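Local coordinates for protein alanine racemase (Enterococcus faecalis, PDB 3E6E) that belongs to the alanine racemase family, pairing an alpha/beta-barrel domain with a mostly beta C-terminal domain, and holds the ligand DCS in its pocket, at residues 33-38 against 219-224; 162-167 against 198-203; 295-300 against 345-350; 303-308 against 338-343. The protein carries 1 engineered substitution. One frame throughout, in Å; residues are numbered along the deposited sequence.

The four contacts fall into two pairs, one in each domain. Interactions 1 and 2 belong to the parallel barrel sheet, with centres 13 Å apart. Asn219 N and Val202 O, 2.9 Å apart, probably hydrogen-bond between them, as do Arg222 NH1 and His203 ND1 at 3.2 Å. Interaction 1 holds DCS directly, and in interaction 2 the side chain of Phe167 lies about 5 Å from it. Interactions 3 and 4 lie in the C-terminal domain, with centres 10 Å apart. Strands 298-301 and 304-309 join them. The centres of interactions 1 and 3 are 31 Å apart. The Gln295 side chain is about 12 Å from a bound DCS.

Interaction 1 of 4, residues 33-38 against 219-224; sequences TALFAV and NMIRYG. With DCS (D-[3-hydroxy-2-methyl-5-phosphonooxymethyl-pyridin-4-ylmethyl]-N,O-cycloserylamide), chain D.
Backbone hydrogen bonds set the frame. Strands 34-38 and 220-223 run parallel and in register, from Ala34 beside Met220 to Ala37 beside Tyr223. Ala34 N donates to Asn219 O at 2.8 Å. Ile221 N returns a bond to Ala34 O at 2.9 Å, almost along the C=O axis. Phe36 N to Ile221 O is the straightest bond, 3.0 Å long with 168° at the hydrogen. The next two, Tyr223 N to Phe36 O and Val38 N to Tyr223 O, are weak.

Apolar contacts lie on both faces of the sheet. On one, Met220 has CG anti to its backbone N and then bends, which lays SD over a face of the Phe36 ring. SD is 3.8 Å from the ring centroid, a Met-aromatic contact. On the other, Leu35 crosses Ile221 and Tyr223 obliquely, and its CD2 methyl lies 3.4 Å from Ile221 CG1 and against Tyr223 CB. This face packs on helices 15-28 and 207-212.

Polar contacts reach the ligand. The Arg222 chain bends at chi2 and chi3 and turns the guanidinium edge to the pyridine. NE donates to DCS N1 at 3.0 Å, and NH2 adds a weak bond to the same atom. Two donors on N1 suggest that it is probably unprotonated. NH1 bonds to Thr168 O and His203 ND1, which fixes the rotation of the group. Gly224 N gives DCS O1P a weak bond of 3.2 Å.

This is the junction of the first and eighth strands of a TIM-type alpha/beta barrel, with its ligand pocket at the C-terminal ends of the strands.

Interaction 2 of 4, residues 162-167 against 198-203; sequences LWEGIF and LPRYVH
Trp163 and Pro199 cross obliquely at the start of the contact. The proline ring lies over one face of the indole, with Pro199 CG 3.4 Å from the centroid of the six-membered ring, a CH-pi contact. Ile166 meets the same proline at about a right angle, its CD1 3.5 Å from Pro199 CD. CD1 also reaches Val202, which lies alongside and points the same way. There CD1 is 3.4 Å from Val202 CG1.

Glu164 and Tyr201 run side by side, with carboxylate and ring planes 67° apart. The Glu164 carboxylate has its own partners, a salt bridge to Arg128 and hydrogen bonds to Ser103 and His130. Arg200 lays its guanidinium across the aliphatic part of Glu164, with Glu164 CG loosely over one face of the guanidinium.

Phe167 and His203 also lie side by side. Their planes are 22° apart, and the rings are offset with little overlap. Phe167 CB is modelled too close to His203, so the fine detail is uncertain. His203 NE2 is tied to His130 ND1.

The backbone keeps these groups in step. Tyr201 N donates to Glu164 O at 2.8 Å. Ile166 N bonds to Tyr201 O at 3.0 Å. His203 N reaches Ile166 O at 3.1 Å.

The two strands are the parallel strands of a beta-alpha-beta unit, joined through helix 179-193. Leu192 of that helix touches Ile166, Leu198 and Val202. Trp163 reaches helix 145-158. Strand 129-132 flanks strand 165-167. On the other side of strand 201-203, Asn219 OD1, just before strand 220-223, bonds to Val202 N.

Interaction 3 of 4, residues 295-300 against 345-350; sequences QGFTVL and QMVAEK
Phe297 has CG anti to its backbone N, chi1 -163°, which sends the ring out from residues 295-300 toward the helix. Lys350 also starts with CG anti to its backbone N, chi1 166°. It then bends at chi2, 71°, and runs extended to NZ. The two side chains run antiparallel alongside each other, the ring toward the helix and the amine toward the loop.

The ring meets three residues of one helix turn. Phe297 CD1 lies against the start of the lysine chain, 3.5 Å from Lys350 CB. The far end of the ring, CZ, is 4.0 Å from Met346 CB, which lies near the ring plane. CZ is also 4.0 Å from Val347 CG2, and these two side chains cross at about a right angle. Phe297 CE1 comes 3.5 Å from Met346 O. That carbonyl already serves the helix, since Lys350 N donates to it at 2.9 Å.

At the other end of the lysine, NZ donates to Gln295 O. The modelled length of 2.5 Å is very short, and the place of the carbonyl oxygen is less sure.

The contact joins the loop leading into strand 298-301 of the C-terminal domain's mixed sheet to helix 344-351. Val358 of helix 355-361 also packs on Val347, and Asn342 touches Phe297. The chemistry is split within one side chain. The lysine methylenes pack on the aromatic ring, while its amine reaches a backbone carbonyl. If the bond is as modelled, the carbonyl would be expected to favour the charged amine.

Interaction 4 of 4, residues 303-308 against 338-343; sequences GKRCEI and GNEENT
Arg305 is the centre of the contact. Its guanidinium holds two side chains of residues 338-343 at its edge. NH1 forms a salt bridge with Glu340 OE2 at 3.1 Å. The carboxylate oxygen lies near the guanidinium plane, but it is met from above its own carboxylate, and the two planes are 78° apart. NH2 meets Asn342 OD1 tip to tip, with guanidinium and amide planes turned by 56°. This hydrogen bond is modelled very short, 2.3 Å, too short to be taken literally, with the donor above the amide plane. Glu341 O also lies in the guanidinium plane, 3.6 Å from NH1.

Looser contacts lie nearby. Glu340 bends at chi2, and its CG rests 3.4 Å from Gly303 O. Beyond it the two turns come close, with Gly303 CA 4.2 Å from Gly338 N. Both glycines have positive phi, which suits a residue without a side chain at these turns.

A second shell positions these groups. Arg305 NE donates to Thr298 OG1, so bonds from NE, NH1 and NH2 fix the rotation of the guanidinium. Asn342 ND2 bonds to Thr298 O, which orients the amide with OD1 toward the arginine. Asp337 OD1 accepts from Gly303 N.

The two strands do not pair. Their axes come no nearer than 8.3 Å and diverge by 44°, so side chains bridge them. Strand 304-309 is set between strands 298-301 and 317-321 of the mixed sheet. Strand 340-342 forms a small antiparallel pair with 336-337. Straight after it, Thr343 caps the N-terminus of helix 344-351 through a bond to Met346 N.

Interaction 1 of 4, residues 33-38 against 219-224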
# COMPACT_ATOMS: atom_id res chain seq x y z
N THR A 33 -32.45 13.10 9.65
CA THR A 33 -31.44 12.05 9.52
C THR A 33 -30.06 12.50 9.96
O THR A 33 -29.73 13.68 9.94
CB THR A 33 -31.37 11.58 8.06
OG1 THR A 33 -32.69 11.27 7.60
CG2 THR A 33 -30.49 10.36 7.95
N ALA A 34 -29.23 11.54 10.37
CA ALA A 34 -27.88 11.85 10.80
C ALA A 34 -26.82 11.33 9.83
O ALA A 34 -26.96 10.28 9.20
CB ALA A 34 -27.63 11.29 12.19
N LEU A 35 -25.73 12.09 9.72
CA LEU A 35 -24.65 11.72 8.83
C LEU A 35 -23.46 11.23 9.61
O LEU A 35 -22.88 11.95 10.42
CB LEU A 35 -24.24 12.92 7.97
CG LEU A 35 -23.17 12.70 6.90
CD1 LEU A 35 -21.83 12.37 7.54
CD2 LEU A 35 -23.60 11.57 6.01
N PHE A 36 -23.10 9.97 9.39
CA PHE A 36 -21.94 9.43 10.04
C PHE A 36 -20.90 9.36 8.95
O PHE A 36 -21.20 8.98 7.80
CB PHE A 36 -22.23 8.04 10.62
CG PHE A 36 -22.62 8.06 12.08
CD1 PHE A 36 -23.56 8.98 12.55
CD2 PHE A 36 -22.07 7.15 12.97
CE1 PHE A 36 -23.94 8.99 13.89
CE2 PHE A 36 -22.45 7.16 14.32
CZ PHE A 36 -23.38 8.08 14.77
N ALA A 37 -19.68 9.75 9.30
CA ALA A 37 -18.57 9.74 8.35
C ALA A 37 -17.64 8.56 8.61
O ALA A 37 -17.00 8.47 9.66
CB ALA A 37 -17.79 11.05 8.45
N VAL A 38 -17.59 7.63 7.66
CA VAL A 38 -16.72 6.47 7.79
C VAL A 38 -15.34 6.93 7.32
O VAL A 38 -15.19 7.39 6.19
CB VAL A 38 -17.24 5.29 6.95
CG1 VAL A 38 -17.90 5.80 5.70
CG2 VAL A 38 -16.10 4.36 6.60
N ASN A 219 -32.64 6.56 9.43
CA ASN A 219 -32.49 7.86 10.07
C ASN A 219 -31.02 8.29 10.21
O ASN A 219 -30.70 9.27 10.90
CB ASN A 219 -33.19 7.88 11.44
CG ASN A 219 -32.54 6.96 12.44
OD1 ASN A 219 -31.31 6.85 12.51
ND2 ASN A 219 -33.35 6.28 13.24
N MET A 220 -30.14 7.55 9.56
CA MET A 220 -28.71 7.83 9.57
C MET A 220 -28.03 7.10 8.41
O MET A 220 -28.34 5.94 8.14
CB MET A 220 -28.05 7.39 10.87
CG MET A 220 -26.55 7.69 10.93
SD MET A 220 -25.49 6.25 11.22
CE MET A 220 -25.18 5.78 9.62
N ILE A 221 -27.12 7.78 7.73
CA ILE A 221 -26.42 7.14 6.63
C ILE A 221 -24.94 7.11 6.92
O ILE A 221 -24.42 8.00 7.62
CB ILE A 221 -26.64 7.86 5.29
CG1 ILE A 221 -25.82 9.15 5.25
CG2 ILE A 221 -28.14 8.16 5.09
CD1 ILE A 221 -25.90 9.84 3.92
N ARG A 222 -24.27 6.09 6.41
CA ARG A 222 -22.83 5.93 6.59
C ARG A 222 -22.09 6.42 5.34
O ARG A 222 -21.65 5.63 4.52
CB ARG A 222 -22.52 4.46 6.86
CG ARG A 222 -22.78 3.99 8.29
CD ARG A 222 -23.75 2.84 8.30
NE ARG A 222 -23.49 1.94 7.19
CZ ARG A 222 -24.27 0.92 6.85
NH1 ARG A 222 -25.36 0.66 7.56
NH2 ARG A 222 -23.98 0.16 5.80
N TYR A 223 -21.95 7.73 5.22
CA TYR A 223 -21.30 8.35 4.07
C TYR A 223 -19.78 8.11 3.97
O TYR A 223 -19.01 8.58 4.83
CB TYR A 223 -21.57 9.85 4.08
CG TYR A 223 -21.83 10.45 2.72
CD1 TYR A 223 -21.52 11.78 2.45
CD2 TYR A 223 -22.43 9.70 1.70
CE1 TYR A 223 -21.79 12.34 1.22
CE2 TYR A 223 -22.70 10.26 0.46
CZ TYR A 223 -22.38 11.59 0.23
OH TYR A 223 -22.65 12.16 -1.00
N GLY A 224 -19.35 7.42 2.92
CA GLY A 224 -17.94 7.15 2.75
C GLY A 224 -17.24 7.88 1.60
O GLY A 224 -16.93 9.07 1.69
N1 DCS D . -21.04 0.93 5.83
C2 DCS D . -20.34 -0.32 5.92
C2A DCS D . -20.86 -1.45 6.79
C3 DCS D . -19.16 -0.45 5.17
O3 DCS D . -18.44 -1.59 5.20
C4 DCS D . -18.72 0.67 4.35
C4A DCS D . -17.45 0.53 3.53
C5 DCS D . -19.52 1.89 4.33
C6 DCS D . -20.64 1.99 5.06
C5A DCS D . -19.14 3.10 3.51
O4P DCS D . -19.26 2.77 2.12
P DCS D . -18.96 3.75 0.91
O1P DCS D . -19.89 4.86 1.03
O2P DCS D . -17.57 4.19 0.99
O3P DCS D . -19.20 3.01 -0.32
N DCS D . -17.56 -0.64 2.58
CA DCS D . -16.51 -0.97 1.71
C DCS D . -15.61 -2.06 1.88
O DCS D . -15.60 -2.94 2.92
ND DCS D . -14.79 -2.08 0.86
OG DCS D . -15.10 -1.04 0.02
CB DCS D . -16.15 -0.37 0.54

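Interaction 2 of 4, residues 162-167 against 198-203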
# COMPACT_ATOMS: atom_id res chain seq x y z
N LEU A 162 -26.95 -1.77 25.52
CA LEU A 162 -27.79 -0.60 25.26
C LEU A 162 -28.56 -0.76 23.95
O LEU A 162 -29.73 -0.39 23.86
CB LEU A 162 -26.94 0.67 25.21
CG LEU A 162 -27.63 1.93 24.69
CD1 LEU A 162 -28.93 2.17 25.44
CD2 LEU A 162 -26.71 3.14 24.81
N TRP A 163 -27.90 -1.31 22.94
CA TRP A 163 -28.48 -1.40 21.60
C TRP A 163 -28.79 -0.10 20.87
O TRP A 163 -29.94 0.30 20.76
CB TRP A 163 -29.77 -2.22 21.64
CG TRP A 163 -30.36 -2.47 20.28
CD1 TRP A 163 -29.67 -2.74 19.13
CD2 TRP A 163 -31.74 -2.48 19.93
NE1 TRP A 163 -30.56 -2.91 18.09
CE2 TRP A 163 -31.83 -2.76 18.56
CE3 TRP A 163 -32.93 -2.28 20.65
CZ2 TRP A 163 -33.05 -2.84 17.89
CZ3 TRP A 163 -34.14 -2.36 19.98
CH2 TRP A 163 -34.19 -2.64 18.62
N GLU A 164 -27.74 0.54 20.36
CA GLU A 164 -27.86 1.86 19.78
C GLU A 164 -28.56 1.79 18.44
O GLU A 164 -29.14 2.78 18.00
CB GLU A 164 -26.48 2.46 19.61
CG GLU A 164 -26.33 3.80 20.26
CD GLU A 164 -24.90 4.24 20.28
OE1 GLU A 164 -24.33 4.44 19.19
OE2 GLU A 164 -24.35 4.37 21.40
N GLY A 165 -28.50 0.64 17.78
CA GLY A 165 -29.17 0.55 16.49
C GLY A 165 -29.08 -0.75 15.71
O GLY A 165 -28.45 -1.71 16.14
N ILE A 166 -29.77 -0.77 14.58
CA ILE A 166 -29.76 -1.90 13.67
C ILE A 166 -29.39 -1.31 12.32
O ILE A 166 -29.63 -0.13 12.05
CB ILE A 166 -31.15 -2.60 13.49
CG1 ILE A 166 -32.20 -1.91 14.34
CG2 ILE A 166 -31.05 -4.08 13.80
CD1 ILE A 166 -32.86 -0.77 13.63
N PHE A 167 -28.81 -2.14 11.47
CA PHE A 167 -28.42 -1.69 10.15
C PHE A 167 -27.99 -2.88 9.30
O PHE A 167 -27.75 -3.98 9.81
CB PHE A 167 -27.24 -0.73 10.25
CG PHE A 167 -25.97 -1.39 10.67
CD1 PHE A 167 -24.94 -1.60 9.75
CD2 PHE A 167 -25.81 -1.83 11.97
CE1 PHE A 167 -23.76 -2.24 10.14
CE2 PHE A 167 -24.64 -2.47 12.36
CZ PHE A 167 -23.62 -2.68 11.45
N LEU A 198 -37.66 0.08 18.06
CA LEU A 198 -36.44 0.36 17.32
C LEU A 198 -35.51 1.20 18.18
O LEU A 198 -35.95 1.89 19.09
CB LEU A 198 -36.76 1.12 16.04
CG LEU A 198 -37.78 0.42 15.14
CD1 LEU A 198 -38.27 1.38 14.08
CD2 LEU A 198 -37.15 -0.81 14.54
N PRO A 199 -34.20 1.17 17.90
CA PRO A 199 -33.21 1.93 18.67
C PRO A 199 -32.98 3.33 18.14
O PRO A 199 -33.71 3.80 17.28
CB PRO A 199 -31.96 1.06 18.58
CG PRO A 199 -32.18 0.17 17.34
CD PRO A 199 -33.56 0.47 16.78
N ARG A 200 -31.96 4.00 18.66
CA ARG A 200 -31.64 5.36 18.25
C ARG A 200 -31.33 5.46 16.78
O ARG A 200 -31.75 6.40 16.11
CB ARG A 200 -30.45 5.89 19.04
CG ARG A 200 -30.23 7.40 18.90
CD ARG A 200 -29.00 7.85 19.69
NE ARG A 200 -28.94 7.25 21.02
CZ ARG A 200 -27.99 7.50 21.92
NH1 ARG A 200 -27.01 8.36 21.65
NH2 ARG A 200 -28.00 6.86 23.09
N TYR A 201 -30.58 4.48 16.27
CA TYR A 201 -30.17 4.47 14.87
C TYR A 201 -30.69 3.30 14.03
O TYR A 201 -30.62 2.14 14.43
CB TYR A 201 -28.64 4.50 14.79
CG TYR A 201 -28.02 5.72 15.41
CD1 TYR A 201 -27.24 5.62 16.55
CD2 TYR A 201 -28.19 6.98 14.84
CE1 TYR A 201 -26.62 6.74 17.12
CE2 TYR A 201 -27.59 8.11 15.40
CZ TYR A 201 -26.80 7.98 16.53
OH TYR A 201 -26.16 9.09 17.05
N VAL A 202 -31.20 3.62 12.85
CA VAL A 202 -31.70 2.60 11.94
C VAL A 202 -31.09 3.01 10.61
O VAL A 202 -31.60 3.88 9.91
CB VAL A 202 -33.24 2.63 11.90
CG1 VAL A 202 -33.77 1.42 11.13
CG2 VAL A 202 -33.77 2.64 13.32
N HIS A 203 -29.97 2.37 10.27
CA HIS A 203 -29.24 2.71 9.06
C HIS A 203 -28.91 1.60 8.07
O HIS A 203 -28.54 0.49 8.45
CB HIS A 203 -27.96 3.44 9.45
CG HIS A 203 -27.22 2.81 10.59
ND1 HIS A 203 -26.17 1.94 10.42
CD2 HIS A 203 -27.36 2.98 11.93
CE1 HIS A 203 -25.69 1.60 11.60
NE2 HIS A 203 -26.38 2.22 12.53

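Interaction 3 of 4, residues 295-300 against 345-350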
# COMPACT_ATOMS: atom_id res chain seq x y z
N GLN A 295 2.04 1.74 -16.47
CA GLN A 295 2.82 2.05 -17.67
C GLN A 295 1.86 2.48 -18.76
O GLN A 295 0.74 1.98 -18.83
CB GLN A 295 3.57 0.84 -18.19
CG GLN A 295 4.80 0.43 -17.45
CD GLN A 295 5.52 -0.69 -18.17
OE1 GLN A 295 6.09 -0.50 -19.25
NE2 GLN A 295 5.49 -1.88 -17.58
N GLY A 296 2.31 3.37 -19.63
CA GLY A 296 1.45 3.81 -20.72
C GLY A 296 0.52 4.91 -20.25
O GLY A 296 -0.02 5.66 -21.06
N PHE A 297 0.32 4.99 -18.94
CA PHE A 297 -0.53 6.02 -18.37
C PHE A 297 0.29 7.30 -18.55
O PHE A 297 1.52 7.25 -18.56
CB PHE A 297 -0.80 5.76 -16.88
CG PHE A 297 -1.97 6.51 -16.32
CD1 PHE A 297 -3.27 6.12 -16.62
CD2 PHE A 297 -1.78 7.62 -15.50
CE1 PHE A 297 -4.37 6.82 -16.11
CE2 PHE A 297 -2.87 8.33 -14.98
CZ PHE A 297 -4.17 7.93 -15.28
N THR A 298 -0.38 8.44 -18.70
CA THR A 298 0.31 9.70 -18.89
C THR A 298 0.10 10.68 -17.74
O THR A 298 -1.02 10.91 -17.31
CB THR A 298 -0.14 10.38 -20.19
OG1 THR A 298 -1.57 10.52 -20.19
CG2 THR A 298 0.29 9.55 -21.39
N VAL A 299 1.20 11.25 -17.24
CA VAL A 299 1.13 12.22 -16.15
C VAL A 299 1.26 13.64 -16.71
O VAL A 299 1.40 13.82 -17.92
CB VAL A 299 2.24 11.99 -15.12
CG1 VAL A 299 2.06 10.63 -14.47
CG2 VAL A 299 3.59 12.11 -15.78
N LEU A 300 1.23 14.64 -15.84
CA LEU A 300 1.28 16.02 -16.29
C LEU A 300 2.47 16.87 -15.91
O LEU A 300 2.84 17.00 -14.74
CB LEU A 300 -0.01 16.72 -15.87
CG LEU A 300 -1.26 16.00 -16.37
CD1 LEU A 300 -2.51 16.57 -15.69
CD2 LEU A 300 -1.36 16.15 -17.88
N GLN A 345 -10.32 8.10 -10.84
CA GLN A 345 -11.04 7.16 -11.68
C GLN A 345 -10.17 6.69 -12.82
O GLN A 345 -10.06 5.48 -13.07
CB GLN A 345 -12.31 7.79 -12.26
CG GLN A 345 -13.59 7.19 -11.72
CD GLN A 345 -13.70 5.71 -11.97
OE1 GLN A 345 -13.79 5.27 -13.12
NE2 GLN A 345 -13.68 4.92 -10.90
N MET A 346 -9.57 7.65 -13.53
CA MET A 346 -8.69 7.34 -14.65
C MET A 346 -7.62 6.37 -14.18
O MET A 346 -7.33 5.36 -14.84
CB MET A 346 -8.07 8.62 -15.17
CG MET A 346 -9.02 9.44 -16.00
SD MET A 346 -8.51 11.15 -16.12
CE MET A 346 -7.14 11.01 -17.30
N VAL A 347 -7.06 6.65 -13.00
CA VAL A 347 -6.04 5.78 -12.44
C VAL A 347 -6.63 4.39 -12.18
O VAL A 347 -5.99 3.37 -12.44
CB VAL A 347 -5.50 6.33 -11.12
CG1 VAL A 347 -4.53 5.33 -10.50
CG2 VAL A 347 -4.83 7.67 -11.35
N ALA A 348 -7.85 4.37 -11.66
CA ALA A 348 -8.53 3.11 -11.35
C ALA A 348 -8.80 2.33 -12.62
O ALA A 348 -8.57 1.13 -12.68
CB ALA A 348 -9.85 3.40 -10.62
N GLU A 349 -9.30 3.03 -13.64
CA GLU A 349 -9.60 2.37 -14.90
C GLU A 349 -8.36 1.79 -15.56
O GLU A 349 -8.41 0.69 -16.09
CB GLU A 349 -10.32 3.33 -15.84
CG GLU A 349 -11.74 3.58 -15.39
CD GLU A 349 -12.49 4.52 -16.28
OE1 GLU A 349 -13.67 4.77 -15.97
OE2 GLU A 349 -11.93 5.02 -17.28
N LYS A 350 -7.24 2.51 -15.50
CA LYS A 350 -6.00 2.02 -16.09
C LYS A 350 -5.51 0.83 -15.30
O LYS A 350 -4.85 -0.06 -15.83
CB LYS A 350 -4.94 3.12 -16.07
CG LYS A 350 -3.52 2.62 -16.35
CD LYS A 350 -3.33 2.21 -17.81
CE LYS A 350 -1.98 1.52 -18.00
NZ LYS A 350 -1.60 1.45 -19.43

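Interaction 4 of 4, residues 303-308 against 338-343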
# COMPACT_ATOMS: atom_id res chain seq x y z
N GLY A 303 1.21 21.19 -17.85
CA GLY A 303 -0.05 21.06 -18.58
C GLY A 303 -0.01 20.23 -19.84
O GLY A 303 -0.97 20.24 -20.61
N LYS A 304 1.08 19.52 -20.07
CA LYS A 304 1.21 18.66 -21.25
C LYS A 304 1.23 17.22 -20.74
O LYS A 304 1.78 16.95 -19.67
CB LYS A 304 2.51 18.97 -22.00
CG LYS A 304 2.62 20.38 -22.56
CD LYS A 304 1.99 20.51 -23.94
CE LYS A 304 2.24 21.90 -24.54
NZ LYS A 304 1.88 21.99 -25.98
N ARG A 305 0.65 16.29 -21.49
CA ARG A 305 0.64 14.90 -21.05
C ARG A 305 1.97 14.21 -21.35
O ARG A 305 2.61 14.47 -22.38
CB ARG A 305 -0.53 14.16 -21.72
CG ARG A 305 -1.85 14.93 -21.61
CD ARG A 305 -3.07 14.03 -21.43
NE ARG A 305 -3.01 13.29 -20.17
CZ ARG A 305 -3.87 13.42 -19.16
NH1 ARG A 305 -4.89 14.27 -19.22
NH2 ARG A 305 -3.71 12.68 -18.08
N CYS A 306 2.41 13.35 -20.43
CA CYS A 306 3.66 12.62 -20.57
C CYS A 306 3.45 11.14 -20.29
O CYS A 306 3.01 10.76 -19.20
CB CYS A 306 4.72 13.16 -19.62
SG CYS A 306 5.13 14.90 -19.90
N GLU A 307 3.77 10.31 -21.27
CA GLU A 307 3.60 8.87 -21.15
C GLU A 307 4.67 8.19 -20.32
O GLU A 307 5.86 8.47 -20.46
CB GLU A 307 3.56 8.25 -22.54
CG GLU A 307 3.38 6.75 -22.52
CD GLU A 307 3.50 6.14 -23.90
OE1 GLU A 307 2.91 6.69 -24.85
OE2 GLU A 307 4.18 5.10 -24.03
N ILE A 308 4.23 7.29 -19.45
CA ILE A 308 5.16 6.54 -18.63
C ILE A 308 5.72 5.44 -19.53
O ILE A 308 4.99 4.61 -20.05
CB ILE A 308 4.44 5.93 -17.41
CG1 ILE A 308 4.08 7.06 -16.43
CG2 ILE A 308 5.31 4.88 -16.74
CD1 ILE A 308 3.43 6.62 -15.12
N GLY A 338 -2.94 23.02 -16.16
CA GLY A 338 -3.34 23.60 -17.42
C GLY A 338 -4.78 23.16 -17.58
O GLY A 338 -5.56 23.27 -16.63
N ASN A 339 -5.14 22.66 -18.76
CA ASN A 339 -6.51 22.21 -18.98
C ASN A 339 -6.66 20.69 -18.88
O ASN A 339 -7.76 20.18 -19.03
CB ASN A 339 -7.01 22.68 -20.33
CG ASN A 339 -6.92 24.17 -20.49
OD1 ASN A 339 -7.36 24.93 -19.62
ND2 ASN A 339 -6.36 24.61 -21.61
N GLU A 340 -5.56 19.99 -18.62
CA GLU A 340 -5.57 18.54 -18.50
C GLU A 340 -5.93 18.11 -17.09
O GLU A 340 -5.67 18.83 -16.12
CB GLU A 340 -4.19 17.96 -18.85
CG GLU A 340 -3.77 18.26 -20.27
CD GLU A 340 -4.75 17.70 -21.30
OE1 GLU A 340 -4.74 18.17 -22.46
OE2 GLU A 340 -5.52 16.78 -20.94
N GLU A 341 -6.52 16.93 -16.96
CA GLU A 341 -6.91 16.40 -15.66
C GLU A 341 -6.67 14.91 -15.50
O GLU A 341 -7.05 14.11 -16.35
CB GLU A 341 -8.41 16.65 -15.39
CG GLU A 341 -8.74 17.74 -14.37
CD GLU A 341 -9.65 17.27 -13.22
OE1 GLU A 341 -9.13 16.81 -12.18
OE2 GLU A 341 -10.90 17.35 -13.36
N ASN A 342 -6.02 14.55 -14.41
CA ASN A 342 -5.82 13.15 -14.09
C ASN A 342 -6.63 12.98 -12.83
O ASN A 342 -6.45 13.70 -11.85
CB ASN A 342 -4.35 12.83 -13.86
CG ASN A 342 -3.72 12.23 -15.08
OD1 ASN A 342 -4.41 11.90 -16.03
ND2 ASN A 342 -2.40 12.07 -15.06
N THR A 343 -7.58 12.05 -12.90
CA THR A 343 -8.49 11.77 -11.79
C THR A 343 -8.23 10.39 -11.25
O THR A 343 -7.67 9.55 -11.93
CB THR A 343 -9.92 11.78 -12.28
OG1 THR A 343 -10.16 10.58 -13.03
CG2 THR A 343 -10.18 12.98 -13.17